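Local atomic coordinates of pesticidial crystal protein CRY2AA (Bacillus thuringiensis serovar kurstaki, PDB entry 1I5P), a protein that promotes colloid-osmotic lysis by binding to midgut epithelial cells of dipteran and lepidopteran larvae. Residues V269-N274 with N469-I474; N305-G310 with G481-L486; S370-R375 with D420-N425; F494-I499 with Y534-N539; F516-D521 with D618-M623. All blocks are in the same frame, centred on the assembly; numbering follows the deposited sequence.

The five contacts illustrate how a three-domain crystal toxin is tied together around its middle. Contact 1, centred about 7 Å from the centre of the chain, touches all the others, whose centres lie 11 to 12 Å from its own. It meets contact 2 through Lys471 and His485, contact 3 through Asn469 and Phe422, contact 4 through Ser270 and Thr495, and contact 5 by packing against Gln519. Contacts 2 and 4 share the sheet that holds strands 483-486 and 530-537, while contacts 4 and 5 share the pair 493-496 and 617-626. Contacts 3 and 5, with centres about 21 Å apart, do not touch.

Contact 1 of 5, residues V269-N274 with N469-I474; sequences VSSGAN and NRKNNI
The carboxamides of Asn469 and Asn274 meet with their planes 74° apart, and between them they show how one amide can hold two loops. Asn469 opens an Asx turn just where strand 462-469 of the beta prism ends and the chain heads for strand 474-477 of the C-terminal sandwich. Its ND2 donates to Asn274 OD1 at 2.7 Å and, at the same length, to Gly272 O. Both acceptors lie about 20° out of the Asn469 amide plane, and ND2 in turn stands above the carbonyl plane of each. The other end of the amide closes the turn: OD1 receives Lys471 N in its own plane, on a lone pair, at 2.9 Å. Ser271 CB also rests 3.4 Å from Asn469 OD1.

The second flat group is the amide of Asn473, which meets Ser270 CB through both OD1 and ND2, the nearer approach being 3.3 Å to OD1. Asn473 OD1 is fixed further by Lys471 NZ, which comes in tilted from the carbonyl plane. The lysine chain bends at chi2 (59°), and its CD passes beside Ser270 O and Ser271 CB. Lys471 NZ binds His485 ND1 as well and reaches Ser270 OG only weakly, the stronger partner of that hydroxyl being Thr495 O. A water accepts from Lys471 NZ at 2.8 Å and is also hydrogen-bonded to Ser270 OG and Ser271 OG.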
# COMPACT_ATOMS: atom_id res chain seq x y z
N VAL A 269 -4.76 10.26 -4.16
CA VAL A 269 -4.05 9.01 -4.37
C VAL A 269 -5.11 7.94 -4.13
O VAL A 269 -5.46 7.66 -2.98
CB VAL A 269 -2.90 8.87 -3.35
CG1 VAL A 269 -2.19 7.54 -3.53
CG2 VAL A 269 -1.93 10.03 -3.53
N SER A 270 -5.64 7.37 -5.21
CA SER A 270 -6.71 6.38 -5.11
C SER A 270 -6.35 5.05 -4.46
O SER A 270 -7.23 4.32 -4.00
CB SER A 270 -7.30 6.11 -6.50
OG SER A 270 -6.47 5.24 -7.24
N SER A 271 -5.06 4.74 -4.41
CA SER A 271 -4.62 3.50 -3.79
C SER A 271 -3.12 3.54 -3.52
O SER A 271 -2.40 4.35 -4.09
CB SER A 271 -4.95 2.31 -4.68
OG SER A 271 -4.29 2.41 -5.93
N GLY A 272 -2.67 2.65 -2.65
CA GLY A 272 -1.26 2.59 -2.33
C GLY A 272 -0.76 1.16 -2.39
O GLY A 272 -1.37 0.31 -3.03
N ALA A 273 0.36 0.89 -1.74
CA ALA A 273 0.92 -0.45 -1.73
C ALA A 273 0.02 -1.38 -0.93
O ALA A 273 -0.72 -0.95 -0.05
CB ALA A 273 2.31 -0.43 -1.11
N ASN A 274 0.07 -2.67 -1.26
CA ASN A 274 -0.73 -3.65 -0.54
C ASN A 274 -0.07 -3.98 0.79
O ASN A 274 1.08 -3.63 1.02
CB ASN A 274 -0.83 -4.97 -1.32
CG ASN A 274 -1.59 -4.84 -2.61
OD1 ASN A 274 -2.64 -4.20 -2.68
ND2 ASN A 274 -1.07 -5.49 -3.66
N ASN A 469 -5.72 -3.33 0.72
CA ASN A 469 -5.38 -2.11 0.00
C ASN A 469 -6.45 -1.06 0.25
O ASN A 469 -7.61 -1.40 0.51
CB ASN A 469 -5.25 -2.42 -1.50
CG ASN A 469 -4.52 -1.33 -2.25
OD1 ASN A 469 -5.08 -0.28 -2.54
ND2 ASN A 469 -3.25 -1.58 -2.58
N ARG A 470 -6.05 0.21 0.18
CA ARG A 470 -6.98 1.31 0.40
C ARG A 470 -7.97 1.48 -0.76
O ARG A 470 -9.05 2.05 -0.57
CB ARG A 470 -6.21 2.61 0.58
CG ARG A 470 -5.51 2.75 1.92
CD ARG A 470 -5.01 4.17 2.10
NE ARG A 470 -4.87 4.52 3.52
CZ ARG A 470 -3.75 4.40 4.22
NH1 ARG A 470 -2.65 3.94 3.65
NH2 ARG A 470 -3.73 4.75 5.50
N LYS A 471 -7.58 1.01 -1.94
CA LYS A 471 -8.42 1.12 -3.13
C LYS A 471 -9.90 1.01 -2.81
O LYS A 471 -10.35 0.04 -2.21
CB LYS A 471 -8.04 0.04 -4.15
CG LYS A 471 -8.78 0.18 -5.47
CD LYS A 471 -8.51 1.54 -6.10
CE LYS A 471 -9.11 1.63 -7.49
NZ LYS A 471 -8.69 2.88 -8.18
N ASN A 472 -10.67 2.01 -3.23
CA ASN A 472 -12.10 2.01 -2.94
C ASN A 472 -12.93 2.73 -4.01
O ASN A 472 -14.13 2.47 -4.15
CB ASN A 472 -12.33 2.64 -1.56
CG ASN A 472 -13.72 2.37 -1.00
OD1 ASN A 472 -14.35 1.36 -1.31
ND2 ASN A 472 -14.20 3.28 -0.15
N ASN A 473 -12.30 3.62 -4.77
CA ASN A 473 -13.02 4.37 -5.80
C ASN A 473 -13.25 3.54 -7.06
O ASN A 473 -12.75 3.86 -8.14
CB ASN A 473 -12.28 5.67 -6.14
CG ASN A 473 -10.95 5.44 -6.81
OD1 ASN A 473 -10.18 4.56 -6.42
ND2 ASN A 473 -10.65 6.25 -7.83
N ILE A 474 -14.03 2.48 -6.90
CA ILE A 474 -14.37 1.59 -8.00
C ILE A 474 -15.83 1.83 -8.34
O ILE A 474 -16.72 1.56 -7.53
CB ILE A 474 -14.20 0.11 -7.60
CG1 ILE A 474 -12.77 -0.13 -7.10
CG2 ILE A 474 -14.51 -0.78 -8.80
CD1 ILE A 474 -12.58 -1.46 -6.37
O HOH W 1 -9.79 4.56 -3.15
O HOH W 2 -5.93 2.40 -8.42
O HOH W 3 -3.10 0.79 -0.05

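Contact 2 of 5, residues N305-G310 with G481-L486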
# COMPACT_ATOMS: atom_id res chain seq x y z
N ASN A 305 -6.46 -6.83 -10.79
CA ASN A 305 -7.27 -5.86 -11.52
C ASN A 305 -8.74 -6.27 -11.58
O ASN A 305 -9.59 -5.52 -12.07
CB ASN A 305 -6.71 -5.65 -12.92
CG ASN A 305 -6.68 -6.93 -13.74
OD1 ASN A 305 -6.31 -7.99 -13.25
ND2 ASN A 305 -7.07 -6.82 -15.01
N TYR A 306 -9.05 -7.46 -11.07
CA TYR A 306 -10.43 -7.94 -11.06
C TYR A 306 -11.09 -7.66 -9.71
O TYR A 306 -10.41 -7.29 -8.74
CB TYR A 306 -10.48 -9.44 -11.35
CG TYR A 306 -10.27 -9.78 -12.81
CD1 TYR A 306 -8.99 -9.89 -13.35
CD2 TYR A 306 -11.36 -9.90 -13.67
CE1 TYR A 306 -8.80 -10.12 -14.71
CE2 TYR A 306 -11.18 -10.13 -15.03
CZ TYR A 306 -9.91 -10.24 -15.54
OH TYR A 306 -9.75 -10.45 -16.89
N ILE A 307 -12.41 -7.82 -9.66
CA ILE A 307 -13.16 -7.58 -8.44
C ILE A 307 -13.39 -8.88 -7.69
O ILE A 307 -14.15 -9.75 -8.13
CB ILE A 307 -14.49 -6.87 -8.74
CG1 ILE A 307 -14.20 -5.49 -9.35
CG2 ILE A 307 -15.33 -6.75 -7.48
CD1 ILE A 307 -15.42 -4.70 -9.73
N LEU A 308 -12.72 -9.01 -6.54
CA LEU A 308 -12.80 -10.19 -5.69
C LEU A 308 -14.23 -10.54 -5.29
O LEU A 308 -14.95 -9.71 -4.74
CB LEU A 308 -11.96 -9.97 -4.42
CG LEU A 308 -11.89 -11.09 -3.39
CD1 LEU A 308 -11.24 -12.32 -4.01
CD2 LEU A 308 -11.09 -10.62 -2.17
N SER A 309 -14.61 -11.78 -5.56
CA SER A 309 -15.96 -12.25 -5.25
C SER A 309 -15.95 -13.19 -4.06
O SER A 309 -16.78 -13.09 -3.16
CB SER A 309 -16.55 -12.96 -6.46
OG SER A 309 -17.84 -13.46 -6.16
N GLY A 310 -15.00 -14.12 -4.06
CA GLY A 310 -14.90 -15.08 -2.97
C GLY A 310 -13.91 -16.20 -3.25
O GLY A 310 -12.99 -16.04 -4.04
N GLY A 481 -15.20 -7.98 -16.05
CA GLY A 481 -14.96 -8.28 -14.65
C GLY A 481 -13.97 -7.38 -13.92
O GLY A 481 -13.84 -7.45 -12.70
N THR A 482 -13.27 -6.52 -14.66
CA THR A 482 -12.28 -5.65 -14.04
C THR A 482 -12.85 -4.34 -13.50
O THR A 482 -14.00 -3.98 -13.76
CB THR A 482 -11.14 -5.32 -15.01
OG1 THR A 482 -11.65 -4.60 -16.13
CG2 THR A 482 -10.47 -6.60 -15.49
N MET A 483 -12.00 -3.63 -12.77
CA MET A 483 -12.34 -2.36 -12.15
C MET A 483 -12.51 -1.18 -13.09
O MET A 483 -11.70 -0.96 -13.99
CB MET A 483 -11.27 -1.95 -11.14
CG MET A 483 -11.09 -2.84 -9.94
SD MET A 483 -9.66 -2.28 -9.00
CE MET A 483 -9.48 -3.64 -7.84
N ILE A 484 -13.56 -0.41 -12.85
CA ILE A 484 -13.77 0.82 -13.59
C ILE A 484 -13.50 1.85 -12.49
O ILE A 484 -14.16 1.86 -11.45
CB ILE A 484 -15.22 0.97 -14.11
CG1 ILE A 484 -15.46 -0.04 -15.24
CG2 ILE A 484 -15.44 2.40 -14.60
CD1 ILE A 484 -16.85 0.02 -15.88
N HIS A 485 -12.49 2.69 -12.72
CA HIS A 485 -12.10 3.70 -11.75
C HIS A 485 -13.03 4.90 -11.70
O HIS A 485 -13.38 5.46 -12.73
CB HIS A 485 -10.67 4.15 -12.05
CG HIS A 485 -9.69 3.03 -12.01
ND1 HIS A 485 -9.10 2.61 -10.84
CD2 HIS A 485 -9.27 2.18 -12.98
CE1 HIS A 485 -8.36 1.54 -11.09
NE2 HIS A 485 -8.45 1.26 -12.38
N LEU A 486 -13.42 5.28 -10.49
CA LEU A 486 -14.31 6.42 -10.32
C LEU A 486 -13.55 7.72 -10.04
O LEU A 486 -12.84 7.83 -9.04
CB LEU A 486 -15.30 6.15 -9.17
CG LEU A 486 -16.35 7.23 -8.89
CD1 LEU A 486 -17.18 7.49 -10.14
CD2 LEU A 486 -17.26 6.79 -7.73
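Backbone hydrogen bonding between Asn305 and Met483 gives this contact its frame. Met483 N donates to Asn305 O over 3.1 Å, nearly along the C=O axis. A second bond, from Ile307 N to Gly481 O, is longer and weak at 3.4 Å. Between the two lies a single beta bridge, with Tyr306 and Thr482 as its non-hydrogen-bonded pair. Around the same carbonyl oxygen, Thr482 CA makes a CH-O approach of 3.3 Å to Asn305 O, far from straight.

The aromatic part is a CH-pi contact. Thr482 CG2 sits over the centre of one face of the Tyr306 ring, 3.7 Å from its centroid and 13° off the normal. The methyl stands anti to the carbonyl carbon, while OG1 (chi1 63°) is hydrogen-bonded to Asn480 OD1. Such a lone bridge shows how domains can be stitched together without a continuous sheet: 305-310 leads into a long strand of the beta prism, whereas 483-486 is a strand of the C-terminal lectin-like sandwich.

Polar and apolar side chains fill in on both sides of the bridge. Asn305 ND2, held by Ala501 O, passes 3.4 Å from Thr482 CG2. The Ile307 and Met483 side chains cross at a slant, CG1 of Ile307 4.1 Å from CG of Met483, and both residues also pack on Ile474. The extended methionine chain carries its CE to 3.9 Å from Tyr306 O.

Contact 3 of 5, residues S370-R375 with D420-N425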
# COMPACT_ATOMS: atom_id res chain seq x y z
N SER A 370 -20.30 -3.70 -2.92
CA SER A 370 -21.19 -3.14 -1.90
C SER A 370 -20.76 -3.59 -0.50
O SER A 370 -20.76 -2.79 0.44
CB SER A 370 -22.64 -3.56 -2.15
OG SER A 370 -22.84 -4.92 -1.82
N THR A 371 -20.40 -4.86 -0.36
CA THR A 371 -19.95 -5.38 0.94
C THR A 371 -18.68 -6.19 0.76
O THR A 371 -18.68 -7.42 0.88
CB THR A 371 -21.03 -6.27 1.60
OG1 THR A 371 -21.22 -7.45 0.82
CG2 THR A 371 -22.34 -5.52 1.72
N PRO A 372 -17.57 -5.51 0.47
CA PRO A 372 -16.29 -6.19 0.27
C PRO A 372 -15.75 -6.81 1.56
O PRO A 372 -16.19 -6.47 2.66
CB PRO A 372 -15.38 -5.07 -0.22
CG PRO A 372 -15.90 -3.89 0.56
CD PRO A 372 -17.40 -4.05 0.36
N PHE A 373 -14.80 -7.72 1.41
CA PHE A 373 -14.16 -8.36 2.55
C PHE A 373 -13.21 -7.33 3.14
O PHE A 373 -12.62 -6.54 2.40
CB PHE A 373 -13.36 -9.58 2.09
CG PHE A 373 -14.21 -10.76 1.69
CD1 PHE A 373 -14.21 -11.22 0.38
CD2 PHE A 373 -14.98 -11.43 2.64
CE1 PHE A 373 -14.97 -12.33 0.02
CE2 PHE A 373 -15.74 -12.54 2.30
CZ PHE A 373 -15.74 -12.99 0.99
N VAL A 374 -13.07 -7.32 4.47
CA VAL A 374 -12.16 -6.38 5.12
C VAL A 374 -11.32 -7.04 6.22
O VAL A 374 -10.24 -6.55 6.57
CB VAL A 374 -12.93 -5.17 5.74
CG1 VAL A 374 -13.49 -4.30 4.63
CG2 VAL A 374 -14.05 -5.64 6.66
N ARG A 375 -11.80 -8.17 6.73
CA ARG A 375 -11.09 -8.86 7.81
C ARG A 375 -10.94 -10.35 7.54
O ARG A 375 -11.86 -10.99 7.03
CB ARG A 375 -11.86 -8.62 9.11
CG ARG A 375 -11.16 -9.08 10.38
CD ARG A 375 -12.03 -8.79 11.59
NE ARG A 375 -12.20 -7.36 11.87
CZ ARG A 375 -11.41 -6.66 12.68
NH1 ARG A 375 -10.40 -7.25 13.30
NH2 ARG A 375 -11.66 -5.37 12.91
N ASP A 420 -9.51 1.62 6.96
CA ASP A 420 -9.58 2.11 5.58
C ASP A 420 -8.95 1.18 4.54
O ASP A 420 -8.80 1.55 3.37
CB ASP A 420 -8.96 3.50 5.48
CG ASP A 420 -9.73 4.54 6.29
OD1 ASP A 420 -10.94 4.71 6.04
OD2 ASP A 420 -9.11 5.18 7.17
N TYR A 421 -8.58 -0.02 4.96
CA TYR A 421 -8.02 -0.99 4.03
C TYR A 421 -9.06 -2.06 3.78
O TYR A 421 -9.74 -2.51 4.70
CB TYR A 421 -6.76 -1.67 4.59
CG TYR A 421 -5.49 -0.87 4.45
CD1 TYR A 421 -5.24 0.23 5.27
CD2 TYR A 421 -4.51 -1.23 3.52
CE1 TYR A 421 -4.06 0.95 5.18
CE2 TYR A 421 -3.31 -0.52 3.42
CZ TYR A 421 -3.09 0.56 4.26
OH TYR A 421 -1.92 1.27 4.17
N PHE A 422 -9.20 -2.45 2.52
CA PHE A 422 -10.14 -3.50 2.15
C PHE A 422 -9.35 -4.68 1.64
O PHE A 422 -8.24 -4.53 1.12
CB PHE A 422 -11.09 -3.03 1.04
CG PHE A 422 -11.93 -1.84 1.41
CD1 PHE A 422 -11.45 -0.55 1.21
CD2 PHE A 422 -13.19 -2.01 1.96
CE1 PHE A 422 -12.23 0.56 1.55
CE2 PHE A 422 -13.98 -0.90 2.30
CZ PHE A 422 -13.49 0.38 2.10
N ILE A 423 -9.91 -5.88 1.80
CA ILE A 423 -9.24 -7.05 1.27
C ILE A 423 -9.66 -7.07 -0.19
O ILE A 423 -10.74 -7.54 -0.53
CB ILE A 423 -9.71 -8.33 1.98
CG1 ILE A 423 -9.21 -8.34 3.43
CG2 ILE A 423 -9.18 -9.56 1.24
CD1 ILE A 423 -9.72 -9.50 4.25
N ARG A 424 -8.81 -6.52 -1.06
CA ARG A 424 -9.10 -6.46 -2.48
C ARG A 424 -8.66 -7.70 -3.25
O ARG A 424 -8.94 -7.83 -4.44
CB ARG A 424 -8.47 -5.21 -3.10
CG ARG A 424 -9.11 -3.91 -2.62
CD ARG A 424 -10.60 -3.87 -2.93
NE ARG A 424 -11.22 -2.65 -2.44
CZ ARG A 424 -12.53 -2.42 -2.41
NH1 ARG A 424 -13.38 -3.34 -2.86
NH2 ARG A 424 -12.99 -1.28 -1.92
N ASN A 425 -7.96 -8.60 -2.58
CA ASN A 425 -7.55 -9.83 -3.23
C ASN A 425 -7.21 -10.89 -2.20
O ASN A 425 -6.90 -10.58 -1.05
CB ASN A 425 -6.34 -9.61 -4.16
CG ASN A 425 -6.18 -10.74 -5.18
OD1 ASN A 425 -7.09 -11.53 -5.39
ND2 ASN A 425 -5.01 -10.80 -5.81
O HOH W 4 -13.54 -8.03 -1.15
O HOH W 5 -8.44 -4.57 5.98
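The axes of strands 373-375 and 422-425 approach to 4.6 Å, their N-to-C directions 123° apart, and one direct backbone bond joins them, Ile423 N to Phe373 O at 2.9 Å. Its donor stands above the carbonyl plane of Phe373. Waters extend the pairing on two sides: one links Phe373 N to Ile423 O, another donates to both Val374 O and Tyr421 O.

Ile423 points at the other strand. Its CB lies 3.9 Å from Phe373 CB, and with chi2 anti (175°) its CD1 reaches the peptide between Val374 and Arg375, 3.5 Å from Arg375 N. The Phe422 ring is gripped at CD2, approached obliquely by Val374 CG1 at 3.5 Å and by Pro372 CG at 3.6 Å. Val374 and Phe422 run side by side, pointing the same way, whereas the proline crosses the ring.

Arg424 NH2 lies over one face of Phe422, displaced toward the rim, with NH1 beside Pro372 CB; NE is bonded to Lys471 O. Here two sheets of the beta prism meet, each strand also carrying a classic bulge against its own sheet neighbour. The chemistry implies a junction made mainly by apolar side chains, in which water completes the polar pairing of the divergent backbones.

Contact 4 of 5, residues F494-I499 with Y534-N539; sequences FTISPI and YTLRGN
Tyr534 and Pro498 form the tight end of this contact. The phenol OH donates to Pro498 O at 2.6 Å, on a lone pair in the carbonyl plane, and that oxygen lies at the edge of the ring, in its plane. Pro498 CB comes to 3.6 Å from the same OH. Pro498 is offered by a turn in which Ser497 OG accepts from Ile499 N, an ST turn.

Beside it, Ile496 CG2 meets Tyr534 CD2 at 3.9 Å, the two side chains sliding past each other in opposite directions. The strands 494-496 and 534-537 are not sheet neighbours: their axes stay 10.0 Å apart, the spacing of two sheets facing each other across the core of the C-terminal jelly-roll sandwich.

Toward Phe494 the packing is looser. The side chains of Ile496 and Leu536 cross at about a right angle, with Ile496 CD1 4.2 Å from Leu536 CD2, and Phe494 CZ approaches Leu536 CD1 no closer than 4.3 Å. The ring of Phe494 stacks instead with Phe624, which Leu536 also touches.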
# COMPACT_ATOMS: atom_id res chain seq x y z
N PHE A 494 -6.55 12.73 -9.56
CA PHE A 494 -6.61 11.37 -9.03
C PHE A 494 -5.64 10.45 -9.73
O PHE A 494 -5.23 10.70 -10.87
CB PHE A 494 -8.04 10.82 -9.15
CG PHE A 494 -8.53 10.68 -10.57
CD1 PHE A 494 -8.58 9.43 -11.18
CD2 PHE A 494 -8.94 11.80 -11.29
CE1 PHE A 494 -9.04 9.29 -12.49
CE2 PHE A 494 -9.40 11.67 -12.60
CZ PHE A 494 -9.45 10.42 -13.20
N THR A 495 -5.27 9.36 -9.05
CA THR A 495 -4.34 8.39 -9.62
C THR A 495 -5.03 7.08 -9.95
O THR A 495 -6.13 6.80 -9.49
CB THR A 495 -3.19 8.07 -8.63
OG1 THR A 495 -3.74 7.42 -7.48
CG2 THR A 495 -2.47 9.32 -8.21
N ILE A 496 -4.35 6.28 -10.76
CA ILE A 496 -4.82 4.96 -11.16
C ILE A 496 -3.61 4.05 -11.17
O ILE A 496 -2.65 4.31 -11.89
CB ILE A 496 -5.41 4.94 -12.59
CG1 ILE A 496 -6.70 5.77 -12.66
CG2 ILE A 496 -5.69 3.49 -13.00
CD1 ILE A 496 -7.34 5.76 -14.05
N SER A 497 -3.65 3.00 -10.37
CA SER A 497 -2.54 2.07 -10.34
C SER A 497 -2.48 1.35 -11.67
O SER A 497 -3.50 0.87 -12.17
CB SER A 497 -2.71 1.03 -9.22
OG SER A 497 -1.79 -0.04 -9.41
N PRO A 498 -1.28 1.27 -12.27
CA PRO A 498 -1.11 0.59 -13.55
C PRO A 498 -1.53 -0.86 -13.45
O PRO A 498 -1.78 -1.51 -14.46
CB PRO A 498 0.39 0.75 -13.80
CG PRO A 498 0.68 2.09 -13.21
CD PRO A 498 -0.05 1.98 -11.88
N ILE A 499 -1.61 -1.38 -12.22
CA ILE A 499 -2.00 -2.77 -12.01
C ILE A 499 -3.49 -2.98 -12.25
O ILE A 499 -3.91 -4.08 -12.63
CB ILE A 499 -1.67 -3.23 -10.56
CG1 ILE A 499 -0.19 -2.97 -10.24
CG2 ILE A 499 -2.02 -4.71 -10.40
CD1 ILE A 499 0.79 -3.44 -11.31
N TYR A 534 -7.05 1.08 -19.58
CA TYR A 534 -7.65 1.42 -18.30
C TYR A 534 -8.98 2.11 -18.58
O TYR A 534 -9.14 2.81 -19.58
CB TYR A 534 -6.74 2.35 -17.50
CG TYR A 534 -5.38 1.75 -17.24
CD1 TYR A 534 -4.39 1.80 -18.21
CD2 TYR A 534 -5.12 1.07 -16.06
CE1 TYR A 534 -3.16 1.18 -18.01
CE2 TYR A 534 -3.90 0.45 -15.84
CZ TYR A 534 -2.92 0.50 -16.82
OH TYR A 534 -1.73 -0.15 -16.63
N THR A 535 -9.95 1.90 -17.69
CA THR A 535 -11.26 2.50 -17.84
C THR A 535 -11.66 3.26 -16.59
O THR A 535 -11.54 2.75 -15.47
CB THR A 535 -12.33 1.43 -18.15
OG1 THR A 535 -11.90 0.64 -19.26
CG2 THR A 535 -13.67 2.09 -18.48
N LEU A 536 -12.15 4.48 -16.78
CA LEU A 536 -12.54 5.31 -15.67
C LEU A 536 -13.88 5.99 -15.91
O LEU A 536 -14.29 6.21 -17.05
CB LEU A 536 -11.46 6.37 -15.42
CG LEU A 536 -11.29 7.43 -16.51
CD1 LEU A 536 -12.10 8.66 -16.11
CD2 LEU A 536 -9.83 7.81 -16.68
N ARG A 537 -14.57 6.32 -14.81
CA ARG A 537 -15.86 6.98 -14.87
C ARG A 537 -15.58 8.48 -14.72
O ARG A 537 -15.23 8.95 -13.64
CB ARG A 537 -16.74 6.50 -13.71
CG ARG A 537 -18.17 6.99 -13.75
CD ARG A 537 -18.92 6.37 -14.91
NE ARG A 537 -20.32 6.79 -14.96
CZ ARG A 537 -21.20 6.31 -15.83
NH1 ARG A 537 -20.83 5.40 -16.72
NH2 ARG A 537 -22.45 6.75 -15.81
N GLY A 538 -15.73 9.22 -15.82
CA GLY A 538 -15.45 10.65 -15.80
C GLY A 538 -16.37 11.52 -14.96
O GLY A 538 -17.48 11.11 -14.58
N ASN A 539 -15.92 12.73 -14.68
CA ASN A 539 -16.68 13.68 -13.89
C ASN A 539 -16.88 14.97 -14.67
O ASN A 539 -17.33 15.98 -14.13
CB ASN A 539 -15.95 13.98 -12.58
CG ASN A 539 -14.53 14.45 -12.82
OD1 ASN A 539 -14.13 14.68 -13.96
ND2 ASN A 539 -13.76 14.60 -11.74

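Contact 5 of 5, residues F516-D521 with D618-M623; sequences FGNQGD and DLMNIM
Asn518 reaches Met620 with its amide, and the conformations of these two side chains shape much of the contact. CB of Asn518 points toward strand 618-623, and CG is anti to the backbone N (chi1 -174°). Its ND2 donates to Met620 O at 2.7 Å; that oxygen lies in the amide plane, although the donor sits above the carbonyl plane of the methionine. The same ND2 also bonds Gly520 O within its own loop, at 3.2 Å, so two carbonyls restrict rotation of the amide.

Asn518 OD1 rests 3.3 Å from Met620 CB. The methionine chain is extended as far as SD, then bends at chi3 (76°), and its CE lies 3.8 Å from Asn518 OD1. Methyl and methylene both lie against the amide oxygen. A water joins Asn518 OD1 to Asn621 ND2, and another links Asn518 O to Met620 O. Outside the contact, Gln519 N is hydrogen-bonded to Ser257 OG of helix 238-259, which ties the loop to the helical domain.

Met620 O is presented to the loop where the strand kinks: Met620 and Asn621 both face Arg548, a classic beta bulge in a sheet of the C-terminal jelly-roll sandwich.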
# COMPACT_ATOMS: atom_id res chain seq x y z
N PHE A 516 8.78 0.68 -3.56
CA PHE A 516 8.68 1.12 -2.17
C PHE A 516 8.13 2.53 -1.99
O PHE A 516 7.58 2.84 -0.94
CB PHE A 516 10.05 1.00 -1.49
CG PHE A 516 10.68 -0.36 -1.64
CD1 PHE A 516 11.68 -0.58 -2.58
CD2 PHE A 516 10.24 -1.43 -0.87
CE1 PHE A 516 12.24 -1.85 -2.75
CE2 PHE A 516 10.78 -2.71 -1.04
CZ PHE A 516 11.79 -2.91 -1.98
N GLY A 517 8.29 3.37 -3.00
CA GLY A 517 7.78 4.73 -2.90
C GLY A 517 6.96 5.11 -4.12
O GLY A 517 7.04 6.24 -4.60
N ASN A 518 6.15 4.17 -4.60
CA ASN A 518 5.33 4.39 -5.79
C ASN A 518 3.83 4.16 -5.58
O ASN A 518 3.08 3.99 -6.55
CB ASN A 518 5.84 3.46 -6.91
CG ASN A 518 5.16 3.70 -8.24
OD1 ASN A 518 5.21 4.81 -8.78
ND2 ASN A 518 4.52 2.67 -8.78
N GLN A 519 3.39 4.17 -4.33
CA GLN A 519 1.98 3.94 -4.00
C GLN A 519 1.50 2.63 -4.62
O GLN A 519 0.39 2.53 -5.13
CB GLN A 519 1.10 5.09 -4.51
CG GLN A 519 1.42 6.46 -3.90
CD GLN A 519 1.04 6.57 -2.43
OE1 GLN A 519 1.25 7.61 -1.81
NE2 GLN A 519 0.50 5.49 -1.86
N GLY A 520 2.36 1.62 -4.57
CA GLY A 520 2.02 0.33 -5.13
C GLY A 520 3.07 -0.13 -6.11
O GLY A 520 3.99 0.63 -6.42
N ASP A 521 2.96 -1.35 -6.61
CA ASP A 521 3.95 -1.86 -7.54
C ASP A 521 3.75 -1.32 -8.95
O ASP A 521 2.72 -0.72 -9.26
CB ASP A 521 3.95 -3.39 -7.55
CG ASP A 521 4.29 -3.99 -6.20
OD1 ASP A 521 4.94 -3.28 -5.38
OD2 ASP A 521 3.93 -5.16 -5.94
N ASP A 618 8.86 0.45 -17.21
CA ASP A 618 8.06 0.39 -15.99
C ASP A 618 6.98 1.46 -16.00
O ASP A 618 7.27 2.65 -15.97
CB ASP A 618 8.94 0.60 -14.76
CG ASP A 618 9.59 -0.68 -14.27
OD1 ASP A 618 8.92 -1.47 -13.57
OD2 ASP A 618 10.78 -0.90 -14.58
N LEU A 619 5.72 1.03 -16.04
CA LEU A 619 4.59 1.96 -15.98
C LEU A 619 4.34 1.99 -14.47
O LEU A 619 3.81 1.02 -13.91
CB LEU A 619 3.37 1.38 -16.70
CG LEU A 619 2.46 2.33 -17.48
CD1 LEU A 619 1.04 1.78 -17.41
CD2 LEU A 619 2.51 3.75 -16.93
N MET A 620 4.71 3.09 -13.83
CA MET A 620 4.58 3.20 -12.38
C MET A 620 3.33 3.85 -11.80
O MET A 620 2.80 3.37 -10.79
CB MET A 620 5.83 3.89 -11.84
CG MET A 620 7.10 3.12 -12.19
SD MET A 620 8.60 4.03 -11.85
CE MET A 620 8.64 3.85 -10.06
N ASN A 621 2.85 4.93 -12.41
CA ASN A 621 1.64 5.58 -11.93
C ASN A 621 0.95 6.36 -13.03
O ASN A 621 1.59 6.83 -13.97
CB ASN A 621 1.92 6.51 -10.75
CG ASN A 621 0.74 6.60 -9.77
OD1 ASN A 621 -0.40 6.27 -10.11
ND2 ASN A 621 1.01 7.06 -8.55
N ILE A 622 -0.36 6.49 -12.89
CA ILE A 622 -1.17 7.22 -13.84
C ILE A 622 -1.84 8.31 -13.01
O ILE A 622 -2.62 8.01 -12.11
CB ILE A 622 -2.25 6.30 -14.47
CG1 ILE A 622 -1.58 5.14 -15.20
CG2 ILE A 622 -3.13 7.09 -15.43
CD1 ILE A 622 -2.53 3.99 -15.54
N MET A 623 -1.53 9.56 -13.30
CA MET A 623 -2.13 10.63 -12.52
C MET A 623 -2.73 11.76 -13.33
O MET A 623 -2.10 12.30 -14.24
CB MET A 623 -1.11 11.20 -11.53
CG MET A 623 0.24 11.45 -12.12
SD MET A 623 1.40 10.18 -11.63
CE MET A 623 2.92 11.13 -11.76
O HOH W 6 1.36 3.17 -8.36
O HOH W 7 3.68 7.02 -7.72